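Local coordinates for BtGH115A (Bacteroides thetaiotaomicron, PDB 5BY3), which is a family GH115 4-O-methyl-alpha-glucuronidase with specificity for decorated arabinogalactans, at residues 247-252 against 274-279; 492-497 against 661-666; 133-138 against 197-202; 651-656 against 679-684. All coordinates share one frame; numbering follows the deposited sequence.

In the fold
Along the chain the order is interaction 3, then interaction 1, with interactions 2 and 4 following in a crossed arrangement, their segments alternating. Interaction 3 joins the loop 133-138 to helix 193-205, one of the helices accompanying the eight-stranded parallel sheet of the TIM barrel. Interaction 1, its centre about 30 Å away, packs the loop leading into helix 251-258 against helix 265-283, both after strand 238-239 of that sheet. Interactions 2 and 4 have centres about 24 Å apart: the first joins helix 476-495, which follows the barrel, to the C-terminal beta region, and the second lies inside that region. Interactions 1 and 4 are farthest apart, about 60 Å between centres.

Interaction 1 of 4, residues 247-252 against 274-279; sequences MACNAA and QFWEDR
A single hydrogen bond joins 247-252 to 274-279, from Arg279 NH1 to Ala248 O at 2.9 Å with an N-H...O angle of 145°. The oxygen lies close to the guanidinium plane, while the donor is tilted from the carbonyl plane. The same guanidinium makes salt bridges to Glu254 through NH2 and to Glu282 through NE. An alanine in place of Arg279 would probably deprive the Ala248 carbonyl of this donor and Glu254 and Glu282 of this positive charge.

The sulfur contacts gather on Cys249. Its SG sits 3.6 Å from Arg279 CB, lies obliquely off the Phe275 ring at 4.4 Å from the centroid, and reaches the edge of the Trp276 pyrrole. Cys249 CB meets Phe275 CE2 at 3.8 Å.

A CH-pi contact completes the set: CG of Met247 (a selenomethionine), anti to the carbonyl carbon (chi1 -75°), stands over one face of Trp276, 4.1 Å from the five-membered centroid, and the two side chains cross at about a right angle.

Asn250 caps helix 251-258 through OD1 to Gly253 N, Phe275 meets Trp255 of that helix edge-to-face, and Gln322 touches Met247 and Trp276, so helix 265-283 meets helices 251-258 and 308-329 here.

Interaction 2 of 4, residues 492-497 against 661-666; sequences LAHIRK and EGLGYE
His494 and Ile495, in the last turn of helix 476-495, meet the loop between strands 658-659 and 670-672, so helix 476-495 packs directly on the C-terminal beta region. Ile495 carries the closest approach. Its CG1 stands over the centre of the Tyr665 ring, 3.7 Å from the centroid and only 9° off the normal, a CH-pi contact. The first torsion, with CG1 anti to the carbonyl carbon (chi1 -72°), puts CG1 against the ring, and Ile495 CD1 goes on to within 3.8 Å of Tyr665 O.

His494 works beside it. CG is anti to the backbone N (chi1 -176°), and the imidazole is directed at the loop, where NE2 comes 4.0 Å from Gly664 CA. Tyr665 CD1 lies at the edge of the imidazole, 4.2 Å from His494 CD2. The backbone angles at Gly664 would bring a side chain into collision with the carbonyl of Leu663.

Tyr665 is held from outside the pair: OH bonds to Arg738 O, N to Asp769 OD2, and O accepts from Arg491 NE. No hydrogen bond crosses between the two segments themselves, which implies that van der Waals and CH-pi packing joins them, while flanking bonds hold the tyrosine's backbone and its hydroxyl end.

Interaction 3 of 4, residues 133-138 against 197-202; sequences EWWADV and ERIFEL
Arg198 lays its guanidinium flat on the Trp134 indole, the planes only 4° apart. CZ stands over the five-membered ring, 3.6 Å from its centroid, in a cation-pi contact, and Arg198 CD covers the benzo ring at 3.7 Å from that centroid. The bend at chi2 (-58°) swings CD over the indole, and from there the chain continues extended across its face. The hold on the guanidinium comes from several directions: NE bonds to Tyr182 OH, and NH1 makes a long 3.3 Å hydrogen bond, part of a salt bridge, to Glu201 OE1 on its syn lone pair. That same oxygen accepts a hydrogen bond from a water which also donates to Glu133 OE1, and it pairs with Arg49 as well.

Helix 193-205, which carries the arginine, comes between strands 162-166 and 210-212 of the parallel eight-stranded sheet along the chain, as expected of a TIM barrel; 133-138 is the loop between helix 113-126 and strand 145-148 and brings two tryptophans to it.

The second one, Trp135, is clamped on both faces. Leu202 CD2 stands over its five-membered ring, 3.7 Å from the centroid, and Trp134 CZ3 lies over the opposite face. At its edge, Trp135 NE1 donates to Arg198 O at 2.8 Å, with an N-H...O angle of 156°. This donor approaches from above the carbonyl plane, while the helical Leu202 N reaches the oxygen from the other face, leaving Arg198 O gripped twice. Ile199 CG1 packs 3.9 Å from Trp135 CZ2.

Interaction 4 of 4, residues 651-656 against 679-684; sequences EAKKGN and TFSFGN
Thr679 links its backbone to the loop 651-656 by two bonds: Lys653 N donates to Thr679 O at 3.0 Å, and Thr679 N returns a weak bond to Lys654 O, also 3.0 Å. Strand 677-682 is the outermost strand of a four-stranded antiparallel sheet, with 755-761 as its neighbour inside the sheet, so the loop takes up backbone groups on the edge side of this strand.

Among the side chains, Ala652 and Phe680 form the apolar part. The methyl CB of Ala652 lies over one face of the phenyl ring, offset toward the rim and 4.3 Å from its centroid, in a CH-pi contact; its nearest ring atom is Phe680 CE2 at 4.0 Å. Trp647 stacks on Phe680 as well, and Ile759 of the neighbouring strand touches it. An alanine in place of Phe680 would probably open a gap beneath Ala652 and leave Trp647 without its stacking partner.

The lysines lie along the exposed side. In Lys653 the bend at chi2 (-52°) turns CD, and CE, next along the chain, comes 3.2 Å from Ser681 OG, while Lys654 CB rests 3.8 Å from Thr679 OG1 and the rest of that chain leads away.

Chemically, the attachment combines a backbone bond pair, one of them weak, with a modest aromatic-methyl patch, and the lysines join in chiefly through their aliphatic carbons, which is consistent with a surface loop attached to the strand edge by backbone bonds and a small apolar patch.

Interaction 1 of 4, residues 247-252 against 274-279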
# COMPACT_ATOMS: atom_id res chain seq x y z
N MSE A 247 -9.39 -4.45 -21.26
CA MSE A 247 -10.65 -5.30 -21.14
C MSE A 247 -10.18 -6.63 -20.76
O MSE A 247 -10.10 -7.53 -21.60
CB MSE A 247 -11.58 -5.48 -22.37
CG MSE A 247 -12.46 -4.30 -22.75
SE MSE A 247 -14.11 -4.30 -21.68
CE MSE A 247 -14.77 -5.88 -22.60
N ALA A 248 -9.82 -6.77 -19.48
CA ALA A 248 -8.93 -7.86 -19.05
C ALA A 248 -7.72 -7.98 -20.01
O ALA A 248 -7.08 -9.04 -20.10
CB ALA A 248 -9.71 -9.16 -18.97
N CYS A 249 -7.40 -6.87 -20.68
CA CYS A 249 -6.50 -6.85 -21.83
C CYS A 249 -5.26 -6.02 -21.60
O CYS A 249 -5.28 -4.79 -21.61
CB CYS A 249 -7.23 -6.34 -23.08
SG CYS A 249 -7.83 -7.69 -24.11
N ASN A 250 -4.16 -6.72 -21.40
CA ASN A 250 -2.87 -6.09 -21.22
C ASN A 250 -2.29 -5.60 -22.56
O ASN A 250 -1.58 -6.33 -23.24
CB ASN A 250 -1.92 -7.06 -20.47
CG ASN A 250 -0.48 -6.56 -20.43
OD1 ASN A 250 -0.16 -5.47 -20.92
ND2 ASN A 250 0.39 -7.37 -19.85
N ALA A 251 -2.58 -4.36 -22.93
CA ALA A 251 -2.07 -3.77 -24.16
C ALA A 251 -0.54 -3.77 -24.19
O ALA A 251 0.08 -4.18 -25.19
CB ALA A 251 -2.62 -2.39 -24.31
N ALA A 252 0.06 -3.38 -23.06
CA ALA A 252 1.54 -3.26 -22.88
C ALA A 252 2.32 -4.43 -23.47
O ALA A 252 3.23 -4.21 -24.26
CB ALA A 252 1.91 -3.04 -21.42
N GLN A 274 -11.69 -6.09 -31.98
CA GLN A 274 -11.41 -7.52 -32.17
C GLN A 274 -10.52 -8.05 -31.06
O GLN A 274 -10.87 -9.01 -30.39
CB GLN A 274 -10.72 -7.75 -33.52
CG GLN A 274 -11.60 -7.59 -34.75
CD GLN A 274 -10.91 -7.97 -36.07
OE1 GLN A 274 -9.69 -7.84 -36.21
NE2 GLN A 274 -11.70 -8.45 -37.04
N PHE A 275 -9.35 -7.43 -30.90
CA PHE A 275 -8.39 -7.62 -29.81
C PHE A 275 -9.07 -7.85 -28.45
O PHE A 275 -8.92 -8.91 -27.86
CB PHE A 275 -7.47 -6.37 -29.79
CG PHE A 275 -6.52 -6.30 -28.64
CD1 PHE A 275 -5.37 -7.11 -28.61
CD2 PHE A 275 -6.74 -5.41 -27.60
CE1 PHE A 275 -4.48 -7.03 -27.54
CE2 PHE A 275 -5.85 -5.34 -26.53
CZ PHE A 275 -4.72 -6.15 -26.51
N TRP A 276 -9.85 -6.87 -27.98
CA TRP A 276 -10.65 -6.99 -26.75
C TRP A 276 -11.58 -8.21 -26.76
O TRP A 276 -11.56 -9.02 -25.81
CB TRP A 276 -11.49 -5.72 -26.57
CG TRP A 276 -10.75 -4.50 -26.28
CD1 TRP A 276 -9.51 -4.40 -25.71
CD2 TRP A 276 -11.20 -3.16 -26.47
NE1 TRP A 276 -9.14 -3.10 -25.58
CE2 TRP A 276 -10.16 -2.31 -26.01
CE3 TRP A 276 -12.36 -2.59 -26.99
CZ2 TRP A 276 -10.26 -0.91 -26.04
CZ3 TRP A 276 -12.47 -1.20 -27.02
CH2 TRP A 276 -11.41 -0.37 -26.55
N GLU A 277 -12.34 -8.37 -27.86
CA GLU A 277 -13.36 -9.41 -28.03
C GLU A 277 -12.87 -10.82 -27.80
O GLU A 277 -13.51 -11.59 -27.08
CB GLU A 277 -14.01 -9.32 -29.41
CG GLU A 277 -14.91 -10.49 -29.77
CD GLU A 277 -15.48 -10.39 -31.18
OE1 GLU A 277 -16.71 -10.14 -31.31
OE2 GLU A 277 -14.68 -10.53 -32.13
N ASP A 278 -11.74 -11.16 -28.40
CA ASP A 278 -11.23 -12.52 -28.30
C ASP A 278 -11.06 -12.90 -26.84
O ASP A 278 -11.33 -14.04 -26.45
CB ASP A 278 -9.91 -12.64 -29.04
CG ASP A 278 -10.05 -12.40 -30.54
OD1 ASP A 278 -11.21 -12.33 -31.02
OD2 ASP A 278 -8.99 -12.30 -31.23
N ARG A 279 -10.64 -11.91 -26.04
CA ARG A 279 -10.33 -12.06 -24.63
C ARG A 279 -11.59 -12.20 -23.78
O ARG A 279 -11.69 -13.12 -22.99
CB ARG A 279 -9.48 -10.87 -24.16
CG ARG A 279 -9.34 -10.68 -22.66
CD ARG A 279 -8.63 -11.83 -21.94
NE ARG A 279 -7.53 -12.41 -22.69
CZ ARG A 279 -6.33 -11.88 -22.79
NH1 ARG A 279 -6.05 -10.73 -22.17
NH2 ARG A 279 -5.40 -12.48 -23.50

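Interaction 2 of 4, residues 492-497 against 661-666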
# COMPACT_ATOMS: atom_id res chain seq x y z
N LEU A 492 12.07 8.47 9.99
CA LEU A 492 13.22 9.00 9.30
C LEU A 492 13.11 8.83 7.76
O LEU A 492 13.64 9.68 7.01
CB LEU A 492 14.49 8.36 9.84
CG LEU A 492 14.95 8.69 11.26
CD1 LEU A 492 15.78 7.52 11.73
CD2 LEU A 492 15.76 9.98 11.42
N ALA A 493 12.45 7.75 7.33
CA ALA A 493 12.15 7.50 5.91
C ALA A 493 11.11 8.50 5.38
O ALA A 493 11.22 8.94 4.25
CB ALA A 493 11.68 6.10 5.68
N HIS A 494 10.16 8.92 6.23
CA HIS A 494 9.15 9.93 5.90
C HIS A 494 9.86 11.25 5.62
O HIS A 494 9.51 11.99 4.70
CB HIS A 494 8.19 10.05 7.09
CG HIS A 494 7.03 10.98 6.90
ND1 HIS A 494 5.87 10.60 6.25
CD2 HIS A 494 6.81 12.25 7.34
CE1 HIS A 494 5.00 11.60 6.28
NE2 HIS A 494 5.54 12.61 6.94
N ILE A 495 10.89 11.53 6.40
CA ILE A 495 11.68 12.73 6.24
C ILE A 495 12.41 12.71 4.90
O ILE A 495 12.46 13.70 4.19
CB ILE A 495 12.62 12.88 7.46
CG1 ILE A 495 11.73 13.28 8.68
CG2 ILE A 495 13.72 13.92 7.23
CD1 ILE A 495 12.40 13.34 10.03
N ARG A 496 12.94 11.55 4.55
CA ARG A 496 13.57 11.35 3.28
C ARG A 496 13.81 9.87 3.17
O ARG A 496 14.52 9.28 3.98
CB ARG A 496 14.87 12.12 3.21
CG ARG A 496 15.32 12.29 1.78
CD ARG A 496 14.90 13.65 1.25
NE ARG A 496 15.28 13.78 -0.16
CZ ARG A 496 14.99 14.82 -0.94
NH1 ARG A 496 14.30 15.85 -0.44
NH2 ARG A 496 15.38 14.81 -2.22
N LYS A 497 13.15 9.27 2.19
CA LYS A 497 13.31 7.87 1.85
C LYS A 497 14.76 7.55 1.46
O LYS A 497 15.48 8.42 0.96
CB LYS A 497 12.39 7.54 0.68
CG LYS A 497 10.92 7.50 1.05
CD LYS A 497 10.01 6.94 -0.04
CE LYS A 497 8.79 6.18 0.51
NZ LYS A 497 7.71 6.99 1.16
N GLU A 661 -2.01 9.74 14.69
CA GLU A 661 -1.17 9.01 15.67
C GLU A 661 0.36 9.06 15.54
O GLU A 661 1.01 9.67 16.38
CB GLU A 661 -1.67 7.59 15.94
CG GLU A 661 -1.07 6.97 17.18
CD GLU A 661 -1.71 5.64 17.50
OE1 GLU A 661 -2.96 5.57 17.54
OE2 GLU A 661 -0.96 4.65 17.68
N GLY A 662 0.97 8.44 14.55
CA GLY A 662 2.45 8.59 14.54
C GLY A 662 2.97 9.45 13.38
O GLY A 662 4.09 9.25 12.88
N LEU A 663 2.12 10.37 12.91
CA LEU A 663 2.34 11.05 11.64
C LEU A 663 3.27 12.28 11.78
O LEU A 663 3.27 12.93 12.83
CB LEU A 663 0.99 11.41 11.03
CG LEU A 663 0.94 12.01 9.63
CD1 LEU A 663 1.30 10.97 8.61
CD2 LEU A 663 -0.48 12.49 9.38
N GLY A 664 4.05 12.57 10.72
CA GLY A 664 4.89 13.80 10.65
C GLY A 664 6.33 13.68 11.14
O GLY A 664 6.71 12.65 11.67
N TYR A 665 7.13 14.74 10.97
CA TYR A 665 8.58 14.73 11.26
C TYR A 665 8.97 14.31 12.71
O TYR A 665 9.99 13.66 12.94
CB TYR A 665 9.17 16.10 10.91
CG TYR A 665 9.61 16.28 9.45
CD1 TYR A 665 8.89 15.69 8.41
CD2 TYR A 665 10.72 17.10 9.13
CE1 TYR A 665 9.28 15.85 7.10
CE2 TYR A 665 11.12 17.28 7.80
CZ TYR A 665 10.38 16.64 6.78
OH TYR A 665 10.68 16.76 5.45
N GLU A 666 8.13 14.68 13.67
CA GLU A 666 8.34 14.24 15.04
C GLU A 666 7.07 13.59 15.61
O GLU A 666 6.75 13.78 16.79
CB GLU A 666 8.90 15.37 15.90
CG GLU A 666 8.06 16.63 15.82
CD GLU A 666 8.81 17.92 16.15
OE1 GLU A 666 10.08 17.92 16.06
OE2 GLU A 666 8.11 18.91 16.50

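Interaction 3 of 4, residues 133-138 against 197-202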
# COMPACT_ATOMS: atom_id res chain seq x y z
N GLU A 133 3.66 -16.89 6.86
CA GLU A 133 4.09 -18.27 7.05
C GLU A 133 5.10 -18.71 5.99
O GLU A 133 6.23 -19.12 6.30
CB GLU A 133 2.83 -19.15 7.01
CG GLU A 133 3.01 -20.66 6.90
CD GLU A 133 2.90 -21.20 5.50
OE1 GLU A 133 1.93 -20.86 4.77
OE2 GLU A 133 3.79 -21.99 5.13
N TRP A 134 4.70 -18.61 4.74
CA TRP A 134 5.57 -18.93 3.64
C TRP A 134 6.31 -17.69 3.12
O TRP A 134 7.51 -17.79 2.84
CB TRP A 134 4.79 -19.60 2.52
CG TRP A 134 5.72 -20.25 1.51
CD1 TRP A 134 6.35 -21.48 1.62
CD2 TRP A 134 6.12 -19.70 0.24
NE1 TRP A 134 7.11 -21.70 0.49
CE2 TRP A 134 7.00 -20.64 -0.36
CE3 TRP A 134 5.80 -18.52 -0.44
CZ2 TRP A 134 7.57 -20.43 -1.61
CZ3 TRP A 134 6.37 -18.30 -1.69
CH2 TRP A 134 7.26 -19.26 -2.27
N TRP A 135 5.59 -16.56 3.00
CA TRP A 135 6.05 -15.40 2.25
C TRP A 135 7.11 -14.55 2.98
O TRP A 135 7.87 -13.77 2.35
CB TRP A 135 4.87 -14.54 1.77
CG TRP A 135 4.26 -15.03 0.44
CD1 TRP A 135 3.18 -15.91 0.28
CD2 TRP A 135 4.71 -14.71 -0.88
NE1 TRP A 135 2.95 -16.11 -1.06
CE2 TRP A 135 3.86 -15.39 -1.79
CE3 TRP A 135 5.75 -13.91 -1.39
CZ2 TRP A 135 4.03 -15.30 -3.16
CZ3 TRP A 135 5.91 -13.80 -2.75
CH2 TRP A 135 5.06 -14.52 -3.64
N ALA A 136 7.17 -14.69 4.29
CA ALA A 136 8.31 -14.17 5.02
C ALA A 136 8.87 -15.19 6.01
O ALA A 136 9.54 -14.84 6.96
CB ALA A 136 7.98 -12.86 5.70
N ASP A 137 8.56 -16.47 5.77
CA ASP A 137 9.14 -17.58 6.55
C ASP A 137 8.82 -17.48 8.01
O ASP A 137 9.65 -17.85 8.84
CB ASP A 137 10.67 -17.67 6.38
CG ASP A 137 11.08 -17.67 4.94
OD1 ASP A 137 10.93 -18.72 4.28
OD2 ASP A 137 11.51 -16.60 4.45
N VAL A 138 7.62 -17.00 8.32
CA VAL A 138 7.19 -16.86 9.71
C VAL A 138 6.69 -18.23 10.20
O VAL A 138 5.48 -18.49 10.31
CB VAL A 138 6.19 -15.71 9.82
CG1 VAL A 138 5.68 -15.55 11.24
CG2 VAL A 138 6.83 -14.41 9.34
N GLU A 197 -0.38 -19.40 -7.77
CA GLU A 197 -0.96 -20.11 -6.63
C GLU A 197 -0.38 -19.63 -5.29
O GLU A 197 -1.14 -19.46 -4.32
CB GLU A 197 -0.82 -21.62 -6.80
CG GLU A 197 -1.59 -22.15 -8.01
CD GLU A 197 -1.29 -23.61 -8.32
OE1 GLU A 197 -0.09 -24.01 -8.30
OE2 GLU A 197 -2.26 -24.36 -8.60
N ARG A 198 0.94 -19.40 -5.25
CA ARG A 198 1.58 -18.81 -4.09
C ARG A 198 1.07 -17.41 -3.73
O ARG A 198 0.80 -17.15 -2.55
CB ARG A 198 3.10 -18.79 -4.24
CG ARG A 198 3.77 -20.13 -3.93
CD ARG A 198 3.51 -20.68 -2.53
NE ARG A 198 4.24 -21.94 -2.39
CZ ARG A 198 4.23 -22.78 -1.35
NH1 ARG A 198 3.50 -22.57 -0.24
NH2 ARG A 198 4.99 -23.86 -1.43
N ILE A 199 0.95 -16.52 -4.72
CA ILE A 199 0.36 -15.20 -4.54
C ILE A 199 -1.08 -15.29 -4.05
O ILE A 199 -1.47 -14.59 -3.09
CB ILE A 199 0.47 -14.34 -5.81
CG1 ILE A 199 1.95 -14.24 -6.23
CG2 ILE A 199 -0.13 -12.96 -5.55
CD1 ILE A 199 2.20 -13.54 -7.56
N PHE A 200 -1.86 -16.18 -4.66
CA PHE A 200 -3.25 -16.34 -4.26
C PHE A 200 -3.44 -16.89 -2.85
O PHE A 200 -4.37 -16.45 -2.14
CB PHE A 200 -4.07 -17.11 -5.29
CG PHE A 200 -3.95 -16.61 -6.71
CD1 PHE A 200 -3.74 -15.27 -7.01
CD2 PHE A 200 -4.09 -17.51 -7.78
CE1 PHE A 200 -3.64 -14.85 -8.33
CE2 PHE A 200 -3.98 -17.09 -9.11
CZ PHE A 200 -3.77 -15.76 -9.38
N GLU A 201 -2.55 -17.80 -2.41
CA GLU A 201 -2.52 -18.18 -0.97
C GLU A 201 -2.35 -16.95 -0.08
O GLU A 201 -2.98 -16.82 0.97
CB GLU A 201 -1.30 -19.04 -0.64
CG GLU A 201 -1.36 -20.49 -1.02
CD GLU A 201 -0.06 -21.22 -0.70
OE1 GLU A 201 0.81 -20.72 0.05
OE2 GLU A 201 0.08 -22.32 -1.23
N LEU A 202 -1.44 -16.08 -0.48
CA LEU A 202 -1.14 -14.91 0.32
C LEU A 202 -2.39 -14.05 0.39
O LEU A 202 -2.72 -13.57 1.47
CB LEU A 202 0.06 -14.16 -0.23
CG LEU A 202 0.49 -12.83 0.39
CD1 LEU A 202 0.76 -12.94 1.88
CD2 LEU A 202 1.72 -12.34 -0.35
O HOH W 1 1.17 -19.25 2.66

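Interaction 4 of 4, residues 651-656 against 679-684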
# COMPACT_ATOMS: atom_id res chain seq x y z
N GLU A 651 1.72 21.95 21.54
CA GLU A 651 2.38 23.02 22.30
C GLU A 651 1.51 24.29 22.31
O GLU A 651 1.76 25.21 23.09
CB GLU A 651 3.79 23.33 21.79
CG GLU A 651 4.76 22.17 21.96
CD GLU A 651 6.23 22.59 22.10
OE1 GLU A 651 6.77 23.34 21.25
OE2 GLU A 651 6.88 22.14 23.07
N ALA A 652 0.48 24.31 21.47
CA ALA A 652 -0.49 25.39 21.43
C ALA A 652 -1.16 25.58 22.79
O ALA A 652 -1.37 24.63 23.53
CB ALA A 652 -1.54 25.10 20.38
N LYS A 653 -1.49 26.83 23.12
CA LYS A 653 -2.36 27.13 24.25
C LYS A 653 -3.79 26.85 23.77
O LYS A 653 -4.16 25.69 23.60
CB LYS A 653 -2.18 28.58 24.75
CG LYS A 653 -0.74 29.07 24.93
CD LYS A 653 0.15 28.16 25.78
CE LYS A 653 1.44 28.87 26.15
NZ LYS A 653 2.62 27.97 26.14
N LYS A 654 -4.56 27.91 23.50
CA LYS A 654 -5.90 27.79 22.87
C LYS A 654 -5.92 26.97 21.56
O LYS A 654 -4.98 27.03 20.76
CB LYS A 654 -6.54 29.17 22.66
CG LYS A 654 -8.06 29.19 22.76
CD LYS A 654 -8.65 30.59 22.69
CE LYS A 654 -9.03 30.96 21.26
NZ LYS A 654 -10.33 31.69 21.18
N GLY A 655 -6.98 26.21 21.38
CA GLY A 655 -7.19 25.44 20.18
C GLY A 655 -7.16 23.94 20.38
O GLY A 655 -6.38 23.42 21.19
N ASN A 656 -8.01 23.26 19.61
CA ASN A 656 -8.08 21.80 19.58
C ASN A 656 -7.69 21.19 18.21
O ASN A 656 -8.27 21.50 17.14
CB ASN A 656 -9.49 21.33 20.04
CG ASN A 656 -9.56 19.83 20.30
OD1 ASN A 656 -8.71 19.25 21.01
ND2 ASN A 656 -10.58 19.18 19.73
N THR A 679 -3.39 28.45 18.58
CA THR A 679 -2.91 29.73 19.09
C THR A 679 -1.55 29.44 19.76
O THR A 679 -1.48 28.64 20.70
CB THR A 679 -3.98 30.31 20.06
OG1 THR A 679 -5.23 30.51 19.37
CG2 THR A 679 -3.54 31.61 20.75
N PHE A 680 -0.48 30.03 19.24
CA PHE A 680 0.88 29.82 19.79
C PHE A 680 1.39 31.12 20.39
O PHE A 680 1.13 32.19 19.84
CB PHE A 680 1.87 29.37 18.71
CG PHE A 680 1.53 28.05 18.11
CD1 PHE A 680 0.65 27.97 17.04
CD2 PHE A 680 2.07 26.89 18.63
CE1 PHE A 680 0.31 26.75 16.50
CE2 PHE A 680 1.74 25.67 18.08
CZ PHE A 680 0.86 25.60 17.02
N SER A 681 2.13 31.02 21.49
CA SER A 681 2.60 32.21 22.17
C SER A 681 4.10 32.21 22.45
O SER A 681 4.74 31.15 22.66
CB SER A 681 1.78 32.48 23.44
OG SER A 681 2.04 31.49 24.42
N PHE A 682 4.65 33.42 22.46
CA PHE A 682 6.07 33.60 22.59
C PHE A 682 6.37 35.00 23.09
O PHE A 682 5.53 35.92 22.98
CB PHE A 682 6.79 33.30 21.25
CG PHE A 682 6.37 34.19 20.11
CD1 PHE A 682 5.17 33.98 19.44
CD2 PHE A 682 7.18 35.25 19.71
CE1 PHE A 682 4.77 34.81 18.39
CE2 PHE A 682 6.78 36.08 18.67
CZ PHE A 682 5.58 35.86 18.01
N GLY A 683 7.60 35.14 23.60
CA GLY A 683 7.98 36.30 24.35
C GLY A 683 8.63 37.40 23.55
O GLY A 683 8.30 37.66 22.38
N ASN A 684 9.58 38.03 24.23
CA ASN A 684 10.28 39.18 23.76
C ASN A 684 11.33 38.81 22.71
O ASN A 684 12.28 38.07 23.02
CB ASN A 684 10.96 39.85 24.95
CG ASN A 684 11.29 41.30 24.70
OD1 ASN A 684 10.57 41.99 23.97
ND2 ASN A 684 12.39 41.77 25.30